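Local atomic coordinates of Cow rumen GH26 endo-mannanase (Metagenome, PDB entry 6UEH), a protein that probably hydrolyses internal beta-1,4-mannosidic linkages in mannans such as galactomannan, as a ruminal endo-beta-1,4-mannanase of glycoside hydrolase family 26. Residues A[169-175]-A[446-452]; A[187-192]-A[452-457]; A[195-200]-A[467-472]. All blocks are in the same frame, centred on the assembly; numbering follows the deposited sequence.

Contact 1: residues A[169-175]-A[446-452]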
loop_
_atom_site.group_PDB
_atom_site.type_symbol
_atom_site.label_atom_id
_atom_site.label_comp_id
_atom_site.label_asym_id
_atom_site.label_seq_id
_atom_site.Cartn_x
_atom_site.Cartn_y
_atom_site.Cartn_z
ATOM N N ILE A 169 -13.955 4.381 -2.951
ATOM C CA ILE A 169 -13.178 3.591 -2.006
ATOM C C ILE A 169 -14.159 2.760 -1.173
ATOM O O ILE A 169 -15.221 3.239 -0.775
ATOM C CB ILE A 169 -12.271 4.468 -1.104
ATOM C CG1 ILE A 169 -11.301 3.591 -0.307
ATOM C CG2 ILE A 169 -13.097 5.365 -0.183
ATOM C CD1 ILE A 169 -10.210 4.363 0.405
ATOM N N ILE A 170 -13.818 1.499 -0.947
ATOM C CA ILE A 170 -14.713 0.590 -0.241
ATOM C C ILE A 170 -14.403 0.578 1.252
ATOM O O ILE A 170 -13.251 0.438 1.646
ATOM C CB ILE A 170 -14.606 -0.837 -0.809
ATOM C CG1 ILE A 170 -14.840 -0.815 -2.321
ATOM C CG2 ILE A 170 -15.591 -1.772 -0.116
ATOM C CD1 ILE A 170 -14.622 -2.144 -3.000
ATOM N N SER A 171 -15.425 0.730 2.085
ATOM C CA SER A 171 -15.212 0.713 3.530
ATOM C C SER A 171 -14.891 -0.693 4.032
ATOM O O SER A 171 -15.365 -1.685 3.482
ATOM C CB SER A 171 -16.436 1.270 4.265
ATOM O OG SER A 171 -17.612 0.572 3.905
ATOM N N GLY A 172 -14.078 -0.770 5.080
ATOM C CA GLY A 172 -13.695 -2.050 5.643
ATOM C C GLY A 172 -13.368 -1.959 7.118
ATOM O O GLY A 172 -13.113 -0.874 7.638
ATOM N N GLN A 173 -13.374 -3.105 7.793
ATOM C CA GLN A 173 -13.078 -3.158 9.220
ATOM C C GLN A 173 -12.638 -4.555 9.637
ATOM O O GLN A 173 -13.293 -5.542 9.307
ATOM C CB GLN A 173 -14.297 -2.734 10.043
ATOM C CG GLN A 173 -14.080 -2.812 11.549
ATOM C CD GLN A 173 -12.984 -1.874 12.023
ATOM O OE1 GLN A 173 -12.955 -0.700 11.652
ATOM N NE2 GLN A 173 -12.073 -2.390 12.839
ATOM N N GLN A 174 -11.528 -4.633 10.364
ATOM C CA GLN A 174 -11.053 -5.902 10.900
ATOM C C GLN A 174 -11.801 -6.242 12.185
ATOM O O GLN A 174 -11.961 -5.382 13.055
ATOM C CB GLN A 174 -9.546 -5.851 11.171
ATOM C CG GLN A 174 -8.942 -7.179 11.608
ATOM C CD GLN A 174 -8.718 -8.129 10.442
ATOM O OE1 GLN A 174 -8.641 -7.706 9.288
ATOM N NE2 GLN A 174 -8.614 -9.418 10.739
ATOM N N GLU A 175 -12.261 -7.485 12.302
ATOM C CA GLU A 175 -12.915 -7.942 13.524
ATOM C C GLU A 175 -11.872 -8.343 14.561
ATOM O O GLU A 175 -10.703 -8.549 14.235
ATOM C CB GLU A 175 -13.858 -9.120 13.247
ATOM C CG GLU A 175 -13.153 -10.451 13.014
ATOM C CD GLU A 175 -14.116 -11.628 12.976
ATOM O OE1 GLU A 175 -15.344 -11.401 13.018
ATOM O OE2 GLU A 175 -13.646 -12.783 12.907
ATOM N N LEU A 446 -8.158 1.154 -3.240
ATOM C CA LEU A 446 -9.367 0.369 -3.501
ATOM C C LEU A 446 -10.285 0.287 -2.286
ATOM O O LEU A 446 -11.503 0.421 -2.412
ATOM C CB LEU A 446 -9.001 -1.045 -3.957
ATOM C CG LEU A 446 -10.170 -2.025 -4.097
ATOM C CD1 LEU A 446 -11.185 -1.522 -5.122
ATOM C CD2 LEU A 446 -9.667 -3.412 -4.467
ATOM N N TYR A 447 -9.703 0.043 -1.117
ATOM C CA TYR A 447 -10.479 0.024 0.119
ATOM C C TYR A 447 -9.630 0.442 1.316
ATOM O O TYR A 447 -8.408 0.569 1.206
ATOM C CB TYR A 447 -11.107 -1.362 0.348
ATOM C CG TYR A 447 -10.172 -2.500 0.746
ATOM C CD1 TYR A 447 -9.862 -2.742 2.081
ATOM C CD2 TYR A 447 -9.650 -3.364 -0.209
ATOM C CE1 TYR A 447 -9.031 -3.792 2.451
ATOM C CE2 TYR A 447 -8.820 -4.420 0.152
ATOM C CZ TYR A 447 -8.513 -4.629 1.482
ATOM O OH TYR A 447 -7.690 -5.677 1.844
ATOM N N PHE A 448 -10.286 0.690 2.447
ATOM C CA PHE A 448 -9.579 0.949 3.699
ATOM C C PHE A 448 -10.045 -0.038 4.758
ATOM O O PHE A 448 -11.102 -0.651 4.617
ATOM C CB PHE A 448 -9.779 2.397 4.178
ATOM C CG PHE A 448 -11.217 2.776 4.461
ATOM C CD1 PHE A 448 -11.848 2.372 5.629
ATOM C CD2 PHE A 448 -11.917 3.587 3.579
ATOM C CE1 PHE A 448 -13.160 2.735 5.893
ATOM C CE2 PHE A 448 -13.224 3.959 3.839
ATOM C CZ PHE A 448 -13.845 3.535 4.997
ATOM N N CYS A 449 -9.259 -0.183 5.819
ATOM C CA CYS A 449 -9.571 -1.158 6.854
ATOM C C CYS A 449 -8.788 -0.893 8.135
ATOM O O CYS A 449 -7.644 -1.327 8.266
ATOM C CB CYS A 449 -9.281 -2.575 6.350
ATOM S SG CYS A 449 -9.802 -3.894 7.470
ATOM N N PRO A 450 -9.403 -0.174 9.083
ATOM C CA PRO A 450 -8.779 -0.005 10.398
ATOM C C PRO A 450 -8.629 -1.349 11.103
ATOM O O PRO A 450 -9.441 -2.249 10.882
ATOM C CB PRO A 450 -9.765 0.899 11.148
ATOM C CG PRO A 450 -10.573 1.568 10.077
ATOM C CD PRO A 450 -10.672 0.563 8.972
ATOM N N TRP A 451 -7.599 -1.487 11.930
ATOM C CA TRP A 451 -7.442 -2.685 12.742
ATOM C C TRP A 451 -8.513 -2.663 13.831
ATOM O O TRP A 451 -9.241 -1.674 13.964
ATOM C CB TRP A 451 -6.030 -2.751 13.334
ATOM C CG TRP A 451 -5.568 -4.137 13.691
ATOM C CD1 TRP A 451 -5.172 -4.576 14.921
ATOM C CD2 TRP A 451 -5.451 -5.262 12.807
ATOM N NE1 TRP A 451 -4.815 -5.902 14.858
ATOM C CE2 TRP A 451 -4.980 -6.346 13.573
ATOM C CE3 TRP A 451 -5.700 -5.457 11.445
ATOM C CZ2 TRP A 451 -4.755 -7.608 13.022
ATOM C CZ3 TRP A 451 -5.478 -6.713 10.902
ATOM C CH2 TRP A 451 -5.008 -7.769 11.688
ATOM N N TYR A 452 -8.628 -3.739 14.600
ATOM C CA TYR A 452 -9.643 -3.795 15.648
ATOM C C TYR A 452 -9.242 -2.973 16.871
ATOM O O TYR A 452 -8.143 -2.422 16.930
ATOM C CB TYR A 452 -9.922 -5.245 16.061
ATOM C CG TYR A 452 -8.695 -6.063 16.405
ATOM C CD1 TYR A 452 -8.009 -5.861 17.597
ATOM C CD2 TYR A 452 -8.237 -7.054 15.547
ATOM C CE1 TYR A 452 -6.893 -6.613 17.916
ATOM C CE2 TYR A 452 -7.126 -7.812 15.858
ATOM C CZ TYR A 452 -6.458 -7.585 17.043
ATOM O OH TYR A 452 -5.350 -8.334 17.357
#
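Backbone hydrogen bonds set the register. Ile170 N donates to Leu446 O (2.9 Å) and Ile170 O accepts from Phe448 N (3.1 Å), so Ile170 is bridged to Tyr447 in the parallel manner; further along, Gln174 N donates to Pro450 O (3.2 Å). Gln173 adds a side-chain tie, its NE2 reaching Trp451 O at 3.1 Å and Gln174 O at 3.0 Å. Between these bonds Gly172 leaves room for the partner backbone: a CB there would collide with the carbonyl O of Phe448. Packing fills in around the backbone. The face of the Phe448 ring receives Ser171 CA (3.8 Å from the ring centroid), and its CD2 edge meets Ile169 CD1 at 3.7 Å. The CB atoms of Ile170 and Tyr447 lie 3.7 Å apart, while Gln174 CG sits over the six-membered ring of Trp451, 3.8 Å from its centroid; the amide of Gln174 itself turns to Phe205 O. The two segments run the same way, their end-to-end directions 24° apart. Although 446-452 is too irregular to count as a strand, it takes the place of the eighth strand beside the first, 169-174, the pairing that closes a (beta/alpha)8, or TIM, barrel.

Contact 2: residues A[187-192]-A[452-457]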
loop_
_atom_site.group_PDB
_atom_site.type_symbol
_atom_site.label_atom_id
_atom_site.label_comp_id
_atom_site.label_asym_id
_atom_site.label_seq_id
_atom_site.Cartn_x
_atom_site.Cartn_y
_atom_site.Cartn_z
ATOM N N LEU A 187 -18.853 -5.887 18.131
ATOM C CA LEU A 187 -18.661 -4.617 18.838
ATOM C C LEU A 187 -18.183 -3.490 17.921
ATOM O O LEU A 187 -18.835 -2.451 17.820
ATOM C CB LEU A 187 -17.669 -4.801 19.992
ATOM C CG LEU A 187 -17.576 -3.705 21.060
ATOM C CD1 LEU A 187 -17.122 -4.301 22.376
ATOM C CD2 LEU A 187 -16.633 -2.582 20.650
ATOM N N GLU A 188 -17.044 -3.697 17.263
ATOM C CA GLU A 188 -16.480 -2.692 16.365
ATOM C C GLU A 188 -17.461 -2.302 15.263
ATOM O O GLU A 188 -17.540 -1.141 14.866
ATOM C CB GLU A 188 -15.178 -3.196 15.734
ATOM C CG GLU A 188 -13.940 -3.040 16.609
ATOM C CD GLU A 188 -13.777 -4.160 17.617
ATOM O OE1 GLU A 188 -14.686 -5.012 17.727
ATOM O OE2 GLU A 188 -12.730 -4.191 18.297
ATOM N N PHE A 189 -18.216 -3.281 14.781
ATOM C CA PHE A 189 -19.121 -3.060 13.664
ATOM C C PHE A 189 -20.371 -2.304 14.098
ATOM O O PHE A 189 -20.848 -1.418 13.385
ATOM C CB PHE A 189 -19.475 -4.400 13.018
ATOM C CG PHE A 189 -18.270 -5.158 12.542
ATOM C CD1 PHE A 189 -17.576 -5.993 13.405
ATOM C CD2 PHE A 189 -17.804 -5.003 11.247
ATOM C CE1 PHE A 189 -16.452 -6.672 12.978
ATOM C CE2 PHE A 189 -16.680 -5.682 10.813
ATOM C CZ PHE A 189 -16.003 -6.514 11.682
ATOM N N GLU A 190 -20.893 -2.639 15.273
ATOM C CA GLU A 190 -22.048 -1.929 15.807
ATOM C C GLU A 190 -21.674 -0.496 16.175
ATOM O O GLU A 190 -22.516 0.400 16.132
ATOM C CB GLU A 190 -22.621 -2.663 17.021
ATOM C CG GLU A 190 -23.205 -4.026 16.685
ATOM C CD GLU A 190 -24.275 -3.949 15.612
ATOM O OE1 GLU A 190 -25.296 -3.267 15.837
ATOM O OE2 GLU A 190 -24.092 -4.563 14.541
ATOM N N TYR A 191 -20.410 -0.285 16.535
ATOM C CA TYR A 191 -19.915 1.061 16.811
ATOM C C TYR A 191 -20.014 1.927 15.563
ATOM O O TYR A 191 -20.513 3.052 15.611
ATOM C CB TYR A 191 -18.469 1.027 17.309
ATOM C CG TYR A 191 -17.822 2.396 17.401
ATOM C CD1 TYR A 191 -18.112 3.254 18.455
ATOM C CD2 TYR A 191 -16.920 2.828 16.436
ATOM C CE1 TYR A 191 -17.522 4.508 18.543
ATOM C CE2 TYR A 191 -16.327 4.078 16.514
ATOM C CZ TYR A 191 -16.631 4.914 17.570
ATOM O OH TYR A 191 -16.043 6.161 17.651
ATOM N N ILE A 192 -19.536 1.388 14.446
ATOM C CA ILE A 192 -19.586 2.082 13.164
ATOM C C ILE A 192 -21.028 2.354 12.734
ATOM O O ILE A 192 -21.357 3.457 12.291
ATOM C CB ILE A 192 -18.857 1.268 12.074
ATOM C CG1 ILE A 192 -17.382 1.095 12.449
ATOM C CG2 ILE A 192 -18.996 1.942 10.714
ATOM C CD1 ILE A 192 -16.600 0.220 11.500
ATOM N N TYR A 452 -8.628 -3.739 14.600
ATOM C CA TYR A 452 -9.643 -3.795 15.648
ATOM C C TYR A 452 -9.242 -2.973 16.871
ATOM O O TYR A 452 -8.143 -2.422 16.930
ATOM C CB TYR A 452 -9.922 -5.245 16.061
ATOM C CG TYR A 452 -8.695 -6.063 16.405
ATOM C CD1 TYR A 452 -8.009 -5.861 17.597
ATOM C CD2 TYR A 452 -8.237 -7.054 15.547
ATOM C CE1 TYR A 452 -6.893 -6.613 17.916
ATOM C CE2 TYR A 452 -7.126 -7.812 15.858
ATOM C CZ TYR A 452 -6.458 -7.585 17.043
ATOM O OH TYR A 452 -5.350 -8.334 17.357
ATOM N N GLY A 453 -10.144 -2.894 17.844
ATOM C CA GLY A 453 -9.865 -2.184 19.078
ATOM C C GLY A 453 -9.718 -0.684 18.896
ATOM O O GLY A 453 -10.515 -0.051 18.203
ATOM N N GLU A 454 -8.679 -0.125 19.510
ATOM C CA GLU A 454 -8.484 1.321 19.574
ATOM C C GLU A 454 -8.360 1.999 18.212
ATOM O O GLU A 454 -8.578 3.202 18.094
ATOM C CB GLU A 454 -7.236 1.644 20.400
ATOM C CG GLU A 454 -5.925 1.324 19.690
ATOM C CD GLU A 454 -4.729 1.999 20.337
ATOM O OE1 GLU A 454 -3.980 2.700 19.620
ATOM O OE2 GLU A 454 -4.537 1.828 21.559
ATOM N N PHE A 455 -8.000 1.240 17.186
ATOM C CA PHE A 455 -7.721 1.848 15.890
ATOM C C PHE A 455 -8.993 2.341 15.207
ATOM O O PHE A 455 -8.937 3.200 14.326
ATOM C CB PHE A 455 -6.960 0.865 15.002
ATOM C CG PHE A 455 -5.598 0.522 15.531
ATOM C CD1 PHE A 455 -4.541 1.408 15.383
ATOM C CD2 PHE A 455 -5.377 -0.670 16.201
ATOM C CE1 PHE A 455 -3.283 1.104 15.882
ATOM C CE2 PHE A 455 -4.121 -0.982 16.701
ATOM C CZ PHE A 455 -3.075 -0.094 16.541
ATOM N N ILE A 456 -10.139 1.819 15.635
ATOM C CA ILE A 456 -11.424 2.312 15.150
ATOM C C ILE A 456 -12.221 2.956 16.287
ATOM O O ILE A 456 -12.951 3.924 16.072
ATOM C CB ILE A 456 -12.257 1.182 14.489
ATOM C CG1 ILE A 456 -13.599 1.718 13.977
ATOM C CG2 ILE A 456 -12.473 0.023 15.452
ATOM C CD1 ILE A 456 -13.465 2.804 12.927
ATOM N N LEU A 457 -12.052 2.440 17.501
ATOM C CA LEU A 457 -12.857 2.874 18.640
ATOM C C LEU A 457 -12.331 4.137 19.326
ATOM O O LEU A 457 -13.079 4.815 20.035
ATOM C CB LEU A 457 -12.957 1.747 19.670
ATOM C CG LEU A 457 -13.559 0.419 19.207
ATOM C CD1 LEU A 457 -13.509 -0.593 20.339
ATOM C CD2 LEU A 457 -14.984 0.608 18.718
HETATM O O HOH W 1 -13.595 6.428 16.875
HETATM O O HOH W 2 -15.150 6.698 20.111
#
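Leu457 and Ile456 press into one side of helix 187-196, along residues 187-192. The CD2 methyl of Leu457 lies over the face of the Tyr191 ring, a CH-pi contact 4.0 Å from the centroid, and Leu457 CD1 touches Leu187 CD2 at 3.7 Å. Deeper in, Ile456 CG1 meets Ile192 CG1 at 4.1 Å, and Ile456 CG2 packs on the aliphatic part of Glu188 (3.6 Å to CG). In terms of a (beta/alpha)8 barrel, this joins the first barrel helix to the short helix 454-457, which follows the eighth strand position and precedes the last barrel helix, 464-471. Gly453, with positive phi, is the N-cap of that short helix: its O accepts from Ile456 N (3.2 Å) and Leu457 N (3.0 Å), while its own N donates to Glu188 OE2 (2.9 Å). On the other flank, Tyr191 OH gives its proton to one water (2.6 Å), which donates to Ile456 O (2.7 Å), and accepts from a second water (2.7 Å), which donates to Leu457 O (2.8 Å).

Contact 3: residues A[195-200]-A[467-472]; sequences LTGKYP and LKEIYT
Two helix C-termini meet here, closest at Thr196 and Lys468, whose CA atoms are 4.8 Å apart. The first helix stops at Thr196; Gly197 (phi 87°, psi 0°) turns the chain with angles at which a CB would press on the carbonyl O of Thr196, and Lys198 to Pro200 then run extended (psi about 150°). Thr196, chi1 p, begins an ST turn, its OG1 accepting from Lys198 N at 3.0 Å as well as bonding to Ile192 O. The other segment is helical through Tyr471, with Tyr471 N bonded to Leu467 O (3.0 Å), and ends at Thr472, whose N (3.1 Å) and OG1 (2.8 Å, chi1 p) both donate to Lys468 O.

No hydrogen bond crosses the interface; it is built by fit. Leu195 (t, chi2 p) sets CD2 3.7 Å from CD1 of Leu467 (m, t). Thr196 CG2 rests on Leu467 O (3.7 Å) and Lys468 CA (3.9 Å), its CB on Tyr471 CB (3.7 Å). The Tyr471 ring, chi1 -98° and chi2 -86°, extends along the outgoing chain, with OH 3.4 Å from Pro200 CB. Lys198 CG lies 3.5 Å from Tyr471 O, its NZ forming a salt bridge with Glu480. Such neighbouring of first and last helices is characteristic of a (beta/alpha)8 barrel: 195-200 leads from helix 187-196 into strand 202-206, and Tyr471 of helix 464-471 reaches Ile192 and, on strand 169-174, Ser171.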
loop_
_atom_site.group_PDB
_atom_site.type_symbol
_atom_site.label_atom_id
_atom_site.label_comp_id
_atom_site.label_asym_id
_atom_site.label_seq_id
_atom_site.Cartn_x
_atom_site.Cartn_y
_atom_site.Cartn_z
ATOM N N LEU A 195 -22.819 5.007 14.906
ATOM C CA LEU A 195 -22.202 6.312 14.716
ATOM C C LEU A 195 -22.552 6.915 13.361
ATOM O O LEU A 195 -22.988 8.064 13.278
ATOM C CB LEU A 195 -20.682 6.206 14.857
ATOM C CG LEU A 195 -19.883 7.482 14.581
ATOM C CD1 LEU A 195 -20.242 8.572 15.586
ATOM C CD2 LEU A 195 -18.385 7.196 14.593
ATOM N N THR A 196 -22.361 6.127 12.306
ATOM C CA THR A 196 -22.453 6.622 10.935
ATOM C C THR A 196 -23.772 6.290 10.248
ATOM O O THR A 196 -24.145 6.935 9.269
ATOM C CB THR A 196 -21.318 6.051 10.064
ATOM O OG1 THR A 196 -21.496 4.637 9.915
ATOM C CG2 THR A 196 -19.961 6.330 10.694
ATOM N N GLY A 197 -24.464 5.271 10.747
ATOM C CA GLY A 197 -25.679 4.798 10.109
ATOM C C GLY A 197 -25.375 3.763 9.041
ATOM O O GLY A 197 -26.281 3.243 8.393
ATOM N N LYS A 198 -24.091 3.464 8.864
ATOM C CA LYS A 198 -23.644 2.519 7.846
ATOM C C LYS A 198 -22.850 1.365 8.451
ATOM O O LYS A 198 -22.279 1.492 9.533
ATOM C CB LYS A 198 -22.772 3.222 6.799
ATOM C CG LYS A 198 -23.328 4.530 6.261
ATOM C CD LYS A 198 -24.502 4.302 5.326
ATOM C CE LYS A 198 -24.959 5.613 4.703
ATOM N NZ LYS A 198 -26.121 5.415 3.795
ATOM N N TYR A 199 -22.814 0.246 7.735
ATOM C CA TYR A 199 -21.876 -0.833 8.024
ATOM C C TYR A 199 -20.736 -0.809 7.006
ATOM O O TYR A 199 -20.935 -0.404 5.861
ATOM C CB TYR A 199 -22.569 -2.196 7.981
ATOM C CG TYR A 199 -23.359 -2.570 9.215
ATOM C CD1 TYR A 199 -22.718 -2.900 10.400
ATOM C CD2 TYR A 199 -24.746 -2.630 9.182
ATOM C CE1 TYR A 199 -23.436 -3.260 11.526
ATOM C CE2 TYR A 199 -25.475 -2.991 10.303
ATOM C CZ TYR A 199 -24.814 -3.304 11.471
ATOM O OH TYR A 199 -25.530 -3.664 12.590
ATOM N N PRO A 200 -19.536 -1.248 7.412
ATOM C CA PRO A 200 -18.472 -1.409 6.415
ATOM C C PRO A 200 -18.837 -2.507 5.422
ATOM O O PRO A 200 -19.528 -3.455 5.796
ATOM C CB PRO A 200 -17.258 -1.806 7.257
ATOM C CG PRO A 200 -17.849 -2.454 8.468
ATOM C CD PRO A 200 -19.106 -1.679 8.753
ATOM N N LEU A 467 -15.237 9.944 10.583
ATOM C CA LEU A 467 -15.869 8.655 10.312
ATOM C C LEU A 467 -17.224 8.853 9.646
ATOM O O LEU A 467 -17.520 8.234 8.622
ATOM C CB LEU A 467 -16.025 7.846 11.601
ATOM C CG LEU A 467 -14.766 7.118 12.073
ATOM C CD1 LEU A 467 -14.968 6.515 13.455
ATOM C CD2 LEU A 467 -14.376 6.043 11.072
ATOM N N LYS A 468 -18.036 9.730 10.224
ATOM C CA LYS A 468 -19.360 10.009 9.683
ATOM C C LYS A 468 -19.265 10.618 8.289
ATOM O O LYS A 468 -20.056 10.289 7.402
ATOM C CB LYS A 468 -20.138 10.940 10.617
ATOM C CG LYS A 468 -20.471 10.317 11.962
ATOM C CD LYS A 468 -21.372 11.217 12.792
ATOM C CE LYS A 468 -20.690 12.532 13.115
ATOM N NZ LYS A 468 -21.539 13.400 13.984
ATOM N N GLU A 469 -18.287 11.495 8.092
ATOM C CA GLU A 469 -18.143 12.174 6.811
ATOM C C GLU A 469 -17.791 11.205 5.684
ATOM O O GLU A 469 -18.394 11.255 4.613
ATOM C CB GLU A 469 -17.088 13.280 6.892
ATOM C CG GLU A 469 -16.979 14.084 5.609
ATOM C CD GLU A 469 -16.172 15.358 5.769
ATOM O OE1 GLU A 469 -15.599 15.578 6.859
ATOM O OE2 GLU A 469 -16.116 16.142 4.798
ATOM N N ILE A 470 -16.826 10.320 5.913
ATOM C CA ILE A 470 -16.421 9.418 4.839
ATOM C C ILE A 470 -17.437 8.292 4.654
ATOM O O ILE A 470 -17.737 7.918 3.528
ATOM C CB ILE A 470 -15.001 8.826 5.069
ATOM C CG1 ILE A 470 -14.562 8.019 3.844
ATOM C CG2 ILE A 470 -14.937 7.984 6.343
ATOM C CD1 ILE A 470 -13.076 7.731 3.794
ATOM N N TYR A 471 -17.998 7.779 5.743
ATOM C CA TYR A 471 -18.950 6.676 5.636
ATOM C C TYR A 471 -20.256 7.089 4.954
ATOM O O TYR A 471 -20.932 6.255 4.352
ATOM C CB TYR A 471 -19.244 6.085 7.016
ATOM C CG TYR A 471 -18.445 4.835 7.311
ATOM C CD1 TYR A 471 -18.906 3.586 6.911
ATOM C CD2 TYR A 471 -17.228 4.903 7.979
ATOM C CE1 TYR A 471 -18.181 2.437 7.172
ATOM C CE2 TYR A 471 -16.492 3.756 8.246
ATOM C CZ TYR A 471 -16.976 2.527 7.837
ATOM O OH TYR A 471 -16.256 1.384 8.097
ATOM N N THR A 472 -20.610 8.369 5.039
ATOM C CA THR A 472 -21.826 8.849 4.383
ATOM C C THR A 472 -21.507 9.573 3.079
ATOM O O THR A 472 -22.382 10.195 2.472
ATOM C CB THR A 472 -22.638 9.794 5.291
ATOM O OG1 THR A 472 -21.915 11.016 5.492
ATOM C CG2 THR A 472 -22.915 9.134 6.635
#

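Overall arrangement
The three contacts illustrate how a barrel whose ends are far apart in sequence is sealed. Their first segments follow one another through the first beta-alpha unit, strand 169-174 and helix 187-196, and their second segments come in the same order through the last, about 260 to 270 residues later. Their centres lie only 11 to 12 Å apart. Contact 1 joins the strand layer; contacts 2 and 3 join the helical layer at successive levels of helix 187-196. Tyr452 belongs to both contacts 1 and 2, Tyr471 packs on Ser171 between contacts 3 and 1, and Glu190 OE2 probably hydrogen-bonds Tyr199 OH (2.6 Å) between contacts 2 and 3. Closure thus involves barrel wall and helices together.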